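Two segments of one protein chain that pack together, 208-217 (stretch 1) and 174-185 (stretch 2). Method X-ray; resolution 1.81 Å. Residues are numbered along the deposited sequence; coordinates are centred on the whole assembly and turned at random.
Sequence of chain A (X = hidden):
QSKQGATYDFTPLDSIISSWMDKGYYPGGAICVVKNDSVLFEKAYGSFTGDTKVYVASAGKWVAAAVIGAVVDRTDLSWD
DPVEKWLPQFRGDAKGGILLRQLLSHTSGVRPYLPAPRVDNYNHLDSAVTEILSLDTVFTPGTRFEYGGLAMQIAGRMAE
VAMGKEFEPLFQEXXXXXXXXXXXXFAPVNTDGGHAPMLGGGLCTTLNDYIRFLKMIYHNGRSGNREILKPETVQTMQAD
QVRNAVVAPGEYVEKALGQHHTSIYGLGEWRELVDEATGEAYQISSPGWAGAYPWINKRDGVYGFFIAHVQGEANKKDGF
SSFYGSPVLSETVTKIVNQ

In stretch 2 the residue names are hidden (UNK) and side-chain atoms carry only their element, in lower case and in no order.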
ATOM      1  N   ASN A 208      14.275  -1.120   7.412  1.00 16.18           N
ATOM      2  CA  ASN A 208      14.988  -2.326   6.988  1.00 19.76           C
ATOM      3  C   ASN A 208      14.013  -3.409   6.547  1.00 19.24           C
ATOM      4  O   ASN A 208      14.228  -4.028   5.519  1.00 21.46           O
ATOM      5  CB  ASN A 208      15.924  -2.851   8.096  1.00 19.47           C
ATOM      6  CG  ASN A 208      17.118  -1.937   8.335  1.00 21.07           C
ATOM      7  OD1 ASN A 208      17.492  -1.136   7.467  1.00 20.89           O
ATOM      8  ND2 ASN A 208      17.691  -2.007   9.544  1.00 22.57           N
ATOM      9  N   ASP A 209      12.909  -3.584   7.277  1.00 15.30           N
ATOM     10  CA  ASP A 209      11.900  -4.556   6.897  1.00 14.57           C
ATOM     11  C   ASP A 209      11.276  -4.225   5.545  1.00 14.05           C
ATOM     12  O   ASP A 209      11.173  -5.093   4.679  1.00 14.04           O
ATOM     13  CB  ASP A 209      10.813  -4.666   7.954  1.00 14.88           C
ATOM     14  CG  ASP A 209      11.207  -5.563   9.105  1.00 18.65           C
ATOM     15  OD1 ASP A 209      12.403  -5.986   9.202  1.00 19.40           O
ATOM     16  OD2 ASP A 209      10.296  -5.851   9.901  1.00 17.67           O
ATOM     17  N   TYR A 210      10.828  -2.983   5.352  1.00 13.85           N
ATOM     18  CA  TYR A 210      10.049  -2.682   4.156  1.00 13.75           C
ATOM     19  C   TYR A 210      10.929  -2.673   2.893  1.00 15.31           C
ATOM     20  O   TYR A 210      10.483  -3.025   1.804  1.00 14.09           O
ATOM     21  CB  TYR A 210       9.321  -1.319   4.313  1.00 14.09           C
ATOM     22  CG  TYR A 210       8.083  -1.171   3.467  1.00 12.56           C
ATOM     23  CD1 TYR A 210       8.174  -0.924   2.102  1.00 13.51           C
ATOM     24  CD2 TYR A 210       6.810  -1.217   4.029  1.00 13.25           C
ATOM     25  CE1 TYR A 210       7.046  -0.728   1.332  1.00 13.48           C
ATOM     26  CE2 TYR A 210       5.675  -1.085   3.241  1.00 12.07           C
ATOM     27  CZ  TYR A 210       5.795  -0.845   1.902  1.00 12.11           C
ATOM     28  OH  TYR A 210       4.674  -0.748   1.115  1.00 13.87           O
ATOM     29  N   ILE A 211      12.193  -2.306   3.050  1.00 14.57           N
ATOM     30  CA  ILE A 211      13.141  -2.398   1.934  1.00 15.68           C
ATOM     31  C   ILE A 211      13.270  -3.854   1.440  1.00 14.85           C
ATOM     32  O   ILE A 211      13.415  -4.078   0.252  1.00 13.31           O
ATOM     33  CB  ILE A 211      14.512  -1.785   2.349  1.00 15.94           C
ATOM     34  CG1 ILE A 211      14.455  -0.251   2.223  1.00 17.86           C
ATOM     35  CG2 ILE A 211      15.660  -2.268   1.467  1.00 19.07           C
ATOM     36  CD1 ILE A 211      14.417   0.266   0.776  1.00 17.71           C
ATOM     37  N   ARG A 212      13.243  -4.831   2.350  1.00 15.40           N
ATOM     38  CA  ARG A 212      13.266  -6.249   1.936  1.00 17.21           C
ATOM     39  C   ARG A 212      12.070  -6.625   1.095  1.00 16.96           C
ATOM     40  O   ARG A 212      12.204  -7.344   0.074  1.00 16.06           O
ATOM     41  CB  ARG A 212      13.377  -7.213   3.136  1.00 17.80           C
ATOM     42  CG  ARG A 212      14.650  -7.050   3.955  1.00 21.10           C
ATOM     43  CD  ARG A 212      14.492  -7.680   5.329  1.00 23.25           C
ATOM     44  NE  ARG A 212      15.741  -7.600   6.068  1.00 25.43           N
ATOM     45  CZ  ARG A 212      16.665  -8.547   6.082  1.00 26.15           C
ATOM     46  NH1 ARG A 212      16.461  -9.689   5.466  1.00 25.98           N
ATOM     47  NH2 ARG A 212      17.784  -8.351   6.738  1.00 31.61           N
ATOM     48  N   PHE A 213      10.895  -6.139   1.506  1.00 16.78           N
ATOM     49  CA  PHE A 213       9.667  -6.310   0.749  1.00 15.22           C
ATOM     50  C   PHE A 213       9.758  -5.728  -0.674  1.00 15.03           C
ATOM     51  O   PHE A 213       9.400  -6.402  -1.633  1.00 15.80           O
ATOM     52  CB  PHE A 213       8.486  -5.630   1.499  1.00 15.22           C
ATOM     53  CG  PHE A 213       7.205  -5.628   0.717  1.00 14.68           C
ATOM     54  CD1 PHE A 213       6.478  -6.787   0.552  1.00 15.00           C
ATOM     55  CD2 PHE A 213       6.778  -4.477   0.051  1.00 16.16           C
ATOM     56  CE1 PHE A 213       5.322  -6.806  -0.217  1.00 14.27           C
ATOM     57  CE2 PHE A 213       5.613  -4.480  -0.725  1.00 15.44           C
ATOM     58  CZ  PHE A 213       4.883  -5.653  -0.863  1.00 14.48           C
ATOM     59  N   LEU A 214      10.206  -4.477  -0.778  1.00 15.25           N
ATOM     60  CA  LEU A 214      10.311  -3.781  -2.073  1.00 17.20           C
ATOM     61  C   LEU A 214      11.322  -4.477  -3.029  1.00 16.09           C
ATOM     62  O   LEU A 214      11.049  -4.637  -4.220  1.00 14.75           O
ATOM     63  CB  LEU A 214      10.704  -2.323  -1.863  1.00 16.86           C
ATOM     64  CG  LEU A 214       9.599  -1.374  -1.372  1.00 16.96           C
ATOM     65  CD1 LEU A 214      10.206  -0.024  -1.043  1.00 15.87           C
ATOM     66  CD2 LEU A 214       8.469  -1.255  -2.374  1.00 18.21           C
ATOM     67  N   LYS A 215      12.423  -4.964  -2.468  1.00 16.52           N
ATOM     68  CA  LYS A 215      13.402  -5.739  -3.245  1.00 18.78           C
ATOM     69  C   LYS A 215      12.734  -6.957  -3.883  1.00 19.55           C
ATOM     70  O   LYS A 215      12.912  -7.223  -5.083  1.00 20.55           O
ATOM     71  CB  LYS A 215      14.568  -6.170  -2.360  1.00 22.12           C
ATOM     72  CG  LYS A 215      15.703  -6.882  -3.105  1.00 28.02           C
ATOM     73  CD  LYS A 215      16.779  -7.436  -2.183  1.00 28.84           C
ATOM     74  CE  LYS A 215      17.874  -8.125  -3.016  1.00 34.28           C
ATOM     75  NZ  LYS A 215      18.932  -8.726  -2.163  1.00 36.60           N
HETATM   76  N   MSE A 216      11.969  -7.700  -3.092  1.00 17.87           N
HETATM   77  CA  MSE A 216      11.181  -8.813  -3.595  1.00 19.07           C
HETATM   78  C   MSE A 216      10.280  -8.407  -4.727  1.00 19.13           C
HETATM   79  O   MSE A 216      10.208  -9.099  -5.745  1.00 18.94           O
HETATM   80  CB  MSE A 216      10.406  -9.469  -2.447  1.00 21.37           C
HETATM   81  CG  MSE A 216       9.662 -10.737  -2.895  1.00 22.16           C
HETATM   82 SE   MSE A 216       7.809 -10.346  -3.451  0.73 21.82          SE
HETATM   83  CE  MSE A 216       7.072  -9.722  -1.728  1.00 18.47           C
ATOM     84  N   ILE A 217       9.511  -7.324  -4.556  1.00 16.99           N
ATOM     85  CA  ILE A 217       8.608  -6.881  -5.595  1.00 15.45           C
ATOM     86  C   ILE A 217       9.383  -6.468  -6.850  1.00 16.22           C
ATOM     87  O   ILE A 217       8.946  -6.751  -7.975  1.00 18.32           O
ATOM     88  CB  ILE A 217       7.725  -5.685  -5.088  1.00 16.22           C
ATOM     89  CG1 ILE A 217       6.781  -6.170  -3.986  1.00 15.09           C
ATOM     90  CG2 ILE A 217       6.892  -5.095  -6.192  1.00 16.39           C
ATOM     91  CD1 ILE A 217       5.700  -7.138  -4.428  1.00 15.05           C
ATOM     92  N   UNK A 174       3.963 -16.208   5.110  1.00 18.69           N
ATOM     93  CA  UNK A 174       4.085 -16.129   3.651  1.00 19.52           C
ATOM     94  C   UNK A 174       4.962 -14.985   3.117  1.00 18.64           C
ATOM     95  O   UNK A 174       5.457 -15.063   1.998  1.00 17.29           O
ATOM     96  c   UNK A 174       1.726 -17.149   3.271  1.00 23.15           C
ATOM     97  c   UNK A 174       2.685 -15.994   3.037  1.00 20.43           C
ATOM     98  c   UNK A 174       2.319 -18.467   2.779  1.00 26.11           C
ATOM     99  c   UNK A 174       0.407 -16.884   2.585  1.00 22.18           C
ATOM    100  N   UNK A 175       5.108 -13.908   3.892  1.00 16.12           N
ATOM    101  CA  UNK A 175       5.889 -12.778   3.449  1.00 15.04           C
ATOM    102  C   UNK A 175       7.027 -12.422   4.415  1.00 16.96           C
ATOM    103  O   UNK A 175       8.187 -12.298   3.996  1.00 15.91           O
ATOM    104  c   UNK A 175       3.864 -11.848   2.171  1.00 15.44           C
ATOM    105  c   UNK A 175       4.989 -11.546   3.192  1.00 15.16           C
ATOM    106  c   UNK A 175       5.815 -10.328   2.796  1.00 14.77           C
ATOM    107  c   UNK A 175       4.311 -12.121   0.749  1.00 16.38           C
ATOM    108  N   UNK A 176       6.715 -12.165   5.687  1.00 17.14           N
ATOM    109  CA  UNK A 176       7.724 -11.603   6.598  1.00 18.44           C
ATOM    110  C   UNK A 176       8.874 -12.590   6.913  1.00 20.06           C
ATOM    111  O   UNK A 176      10.047 -12.244   6.782  1.00 20.22           O
ATOM    112  c   UNK A 176       7.096 -11.102   7.886  1.00 18.83           C
ATOM    113  N   UNK A 177       8.529 -13.800   7.335  1.00 18.05           N
ATOM    114  CA  UNK A 177       9.557 -14.801   7.628  1.00 21.75           C
ATOM    115  C   UNK A 177      10.464 -15.159   6.423  1.00 20.08           C
ATOM    116  O   UNK A 177      11.663 -15.065   6.540  1.00 23.23           O
ATOM    117  c   UNK A 177       8.933 -16.033   8.244  1.00 21.03           C
ATOM    118  N   UNK A 178       9.894 -15.461   5.244  1.00 20.21           N
ATOM    119  CA  UNK A 178      10.759 -15.786   4.100  1.00 22.60           C
ATOM    120  C   UNK A 178      11.653 -14.647   3.632  1.00 22.51           C
ATOM    121  O   UNK A 178      12.755 -14.896   3.133  1.00 23.12           O
ATOM    122  c   UNK A 178       9.777 -16.144   2.998  1.00 22.49           C
ATOM    123  c   UNK A 178       8.474 -15.673   4.937  1.00 19.69           C
ATOM    124  c   UNK A 178       8.497 -16.439   3.666  1.00 21.38           C
ATOM    125  N   UNK A 179      11.235 -13.409   3.880  1.00 19.92           N
ATOM    126  CA  UNK A 179      12.053 -12.225   3.556  1.00 20.01           C
ATOM    127  C   UNK A 179      12.957 -11.732   4.691  1.00 19.87           C
ATOM    128  O   UNK A 179      13.729 -10.798   4.511  1.00 23.22           O
ATOM    129  c   UNK A 179      11.455 -11.647   0.610  1.00 24.63           C
ATOM    130  c   UNK A 179      10.471 -11.339   1.731  1.00 22.91           C
ATOM    131  c   UNK A 179       9.559 -10.192   1.346  1.00 21.82           C
ATOM    132  c   UNK A 179      11.159 -11.072   3.074  1.00 19.78           C
ATOM    133  N   UNK A 180      12.825 -12.302   5.884  1.00 18.87           N
ATOM    134  CA  UNK A 180      13.577 -11.843   7.023  1.00 18.89           C
ATOM    135  C   UNK A 180      13.135 -10.488   7.568  1.00 21.72           C
ATOM    136  O   UNK A 180      13.941  -9.751   8.147  1.00 19.85           O
ATOM    137  N   UNK A 181      11.851 -10.159   7.391  1.00 20.67           N
ATOM    138  CA  UNK A 181      11.272  -8.982   8.019  1.00 19.57           C
ATOM    139  C   UNK A 181      10.983  -9.357   9.473  1.00 21.89           C
ATOM    140  O   UNK A 181      10.127 -10.190   9.726  1.00 26.17           O
ATOM    141  c   UNK A 181       9.987  -8.562   7.303  1.00 18.16           C
ATOM    142  c   UNK A 181      10.245  -8.052   5.872  1.00 17.30           C
ATOM    143 se   UNK A 181       8.501  -7.985   4.943  0.64 20.00          SE
ATOM    144  c   UNK A 181       7.766  -6.346   5.716  1.00 18.86           C
ATOM    145  N   UNK A 182      11.676  -8.770  10.428  1.00 20.43           N
ATOM    146  CA  UNK A 182      11.524  -9.248  11.827  1.00 20.47           C
ATOM    147  C   UNK A 182      10.829  -8.319  12.781  1.00 20.19           C
ATOM    148  O   UNK A 182      10.619  -8.692  13.947  1.00 21.64           O
ATOM    149  c   UNK A 182      13.452 -10.845  11.705  1.00 25.35           C
ATOM    150  o   UNK A 182      13.753  -8.503  12.332  1.00 24.72           O
ATOM    151  c   UNK A 182      12.882  -9.616  12.443  1.00 22.54           C
ATOM    152  N   UNK A 183      10.450  -7.128  12.334  1.00 18.96           N
ATOM    153  CA  UNK A 183       9.800  -6.185  13.222  1.00 18.95           C
ATOM    154  C   UNK A 183       8.522  -5.608  12.605  1.00 16.65           C
ATOM    155  O   UNK A 183       8.234  -4.441  12.804  1.00 18.52           O
ATOM    156  n   UNK A 183      13.233  -5.597  13.608  1.00 35.29           N
ATOM    157  n   UNK A 183      13.555  -6.252  15.623  1.00 35.40           N
ATOM    158  c   UNK A 183      12.229  -5.897  15.524  1.00 35.86           C
ATOM    159  c   UNK A 183      14.143  -6.043  14.462  1.00 33.27           C
ATOM    160  c   UNK A 183      12.019  -5.489  14.248  1.00 29.01           C
ATOM    161  c   UNK A 183      10.776  -5.040  13.549  1.00 22.44           C
ATOM    162  N   UNK A 184       7.809  -6.391  11.807  1.00 15.00           N
ATOM    163  CA  UNK A 184       6.597  -5.921  11.161  1.00 15.73           C
ATOM    164  C   UNK A 184       5.351  -6.657  11.635  1.00 14.48           C
ATOM    165  O   UNK A 184       5.410  -7.853  11.922  1.00 16.35           O
ATOM    166  c   UNK A 184       6.723  -6.052   9.646  1.00 15.77           C
ATOM    167  o   UNK A 184       7.762  -5.229   9.172  1.00 15.32           O
ATOM    168  N   UNK A 185       4.213  -5.962  11.687  1.00 13.46           N
ATOM    169  CA  UNK A 185       2.918  -6.617  11.938  1.00 13.59           C
ATOM    170  C   UNK A 185       1.745  -5.705  11.565  1.00 13.99           C
ATOM    171  O   UNK A 185       1.864  -4.478  11.652  1.00 12.36           O
ATOM    172  c   UNK A 185       2.756  -7.032  13.398  1.00 16.50           C
ATOM    173  c   UNK A 185       4.270  -5.806  15.099  1.00 18.68           C
ATOM    174  n   UNK A 185       2.307  -4.936  14.714  1.00 16.91           N
ATOM    175  c   UNK A 185       2.900  -4.175  15.613  1.00 20.04           C
ATOM    176  c   UNK A 185       3.136  -5.985  14.385  1.00 16.59           C
ATOM    177  n   UNK A 185       4.110  -4.650  15.827  1.00 20.67           N
TER
HETATM  178  O   HOH W   1      13.952  -3.866  11.246  1.00 23.46           O

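Position 174 carries four carbons forked at the second, out of reach of the helix 208-217; this is leucine, L174. At 175 four carbons fork at the first, one arm two carbons long; CB points toward the helix, one side-chain carbon lies 4.2 Å from F213 CD1, at the edge of the phenyl ring, and another 4.4 Å from CE of selenomethionine M216. This is isoleucine, I175, the two atoms being CG2 and CD1. Positions 176 and 177 have one carbon each and make no contact across the interface: A176 and A177. At 178 three carbons close a ring onto the backbone N, which defines proline; P178 has no amide hydrogen to give to the preceding turn, and the helix kinks there.

Position 179 again has four carbons forked at the second and points toward stretch 1, with one terminal carbon 3.9 Å from M216 CB; it is leucine, L179, and that carbon is CD2. Position 180 has no side-chain atoms and a phi of 71°, and an ideal CB here would sit 2.8 Å from R212 NH1, a clash; it is glycine. G180 ends the helix in a Schellman motif, with G180 N bonded to A177 O (3.1 Å) and the N of 181 to A176 O (2.8 Å).

At 181 an unbranched chain runs through two carbons, selenium and a terminal carbon; the selenium lies 4.2 Å from F213 CB, and the second carbon rests 3.3 Å from D209 O. This is selenomethionine, M181. Position 182 has one carbon carrying an oxygen and a carbon, and its backbone N donates to D209 OD1 at 3.1 Å; it is threonine, T182. At 183 one carbon leads to a five-membered ring of three carbons and two nitrogens, and the backbone N donates to D209 OD2 at 2.8 Å: histidine, H183. A water 3.0 Å from H183 ND1 gives a weak bond to D209 OD1 at 3.3 Å. Position 184 has one carbon then one oxygen, which donates to D209 OD2 at 2.7 Å; this is serine, S184. Position 185 repeats the imidazole pattern but lies out of reach: H185.

The contact joins an apolar patch to a polar anchor. I175 and L179 pack against F213 and M216, and M181 against F213, whereas the buried carboxylate of D209 holds the loop by two main-chain amides and the S184 hydroxyl. One turn along, R212 NH1 donates to L179 O (3.1 Å), near the guanidinium plane, while G180 O lies over one face of the group.

Stretch 2 174-185: LIAAPLGMTHSH
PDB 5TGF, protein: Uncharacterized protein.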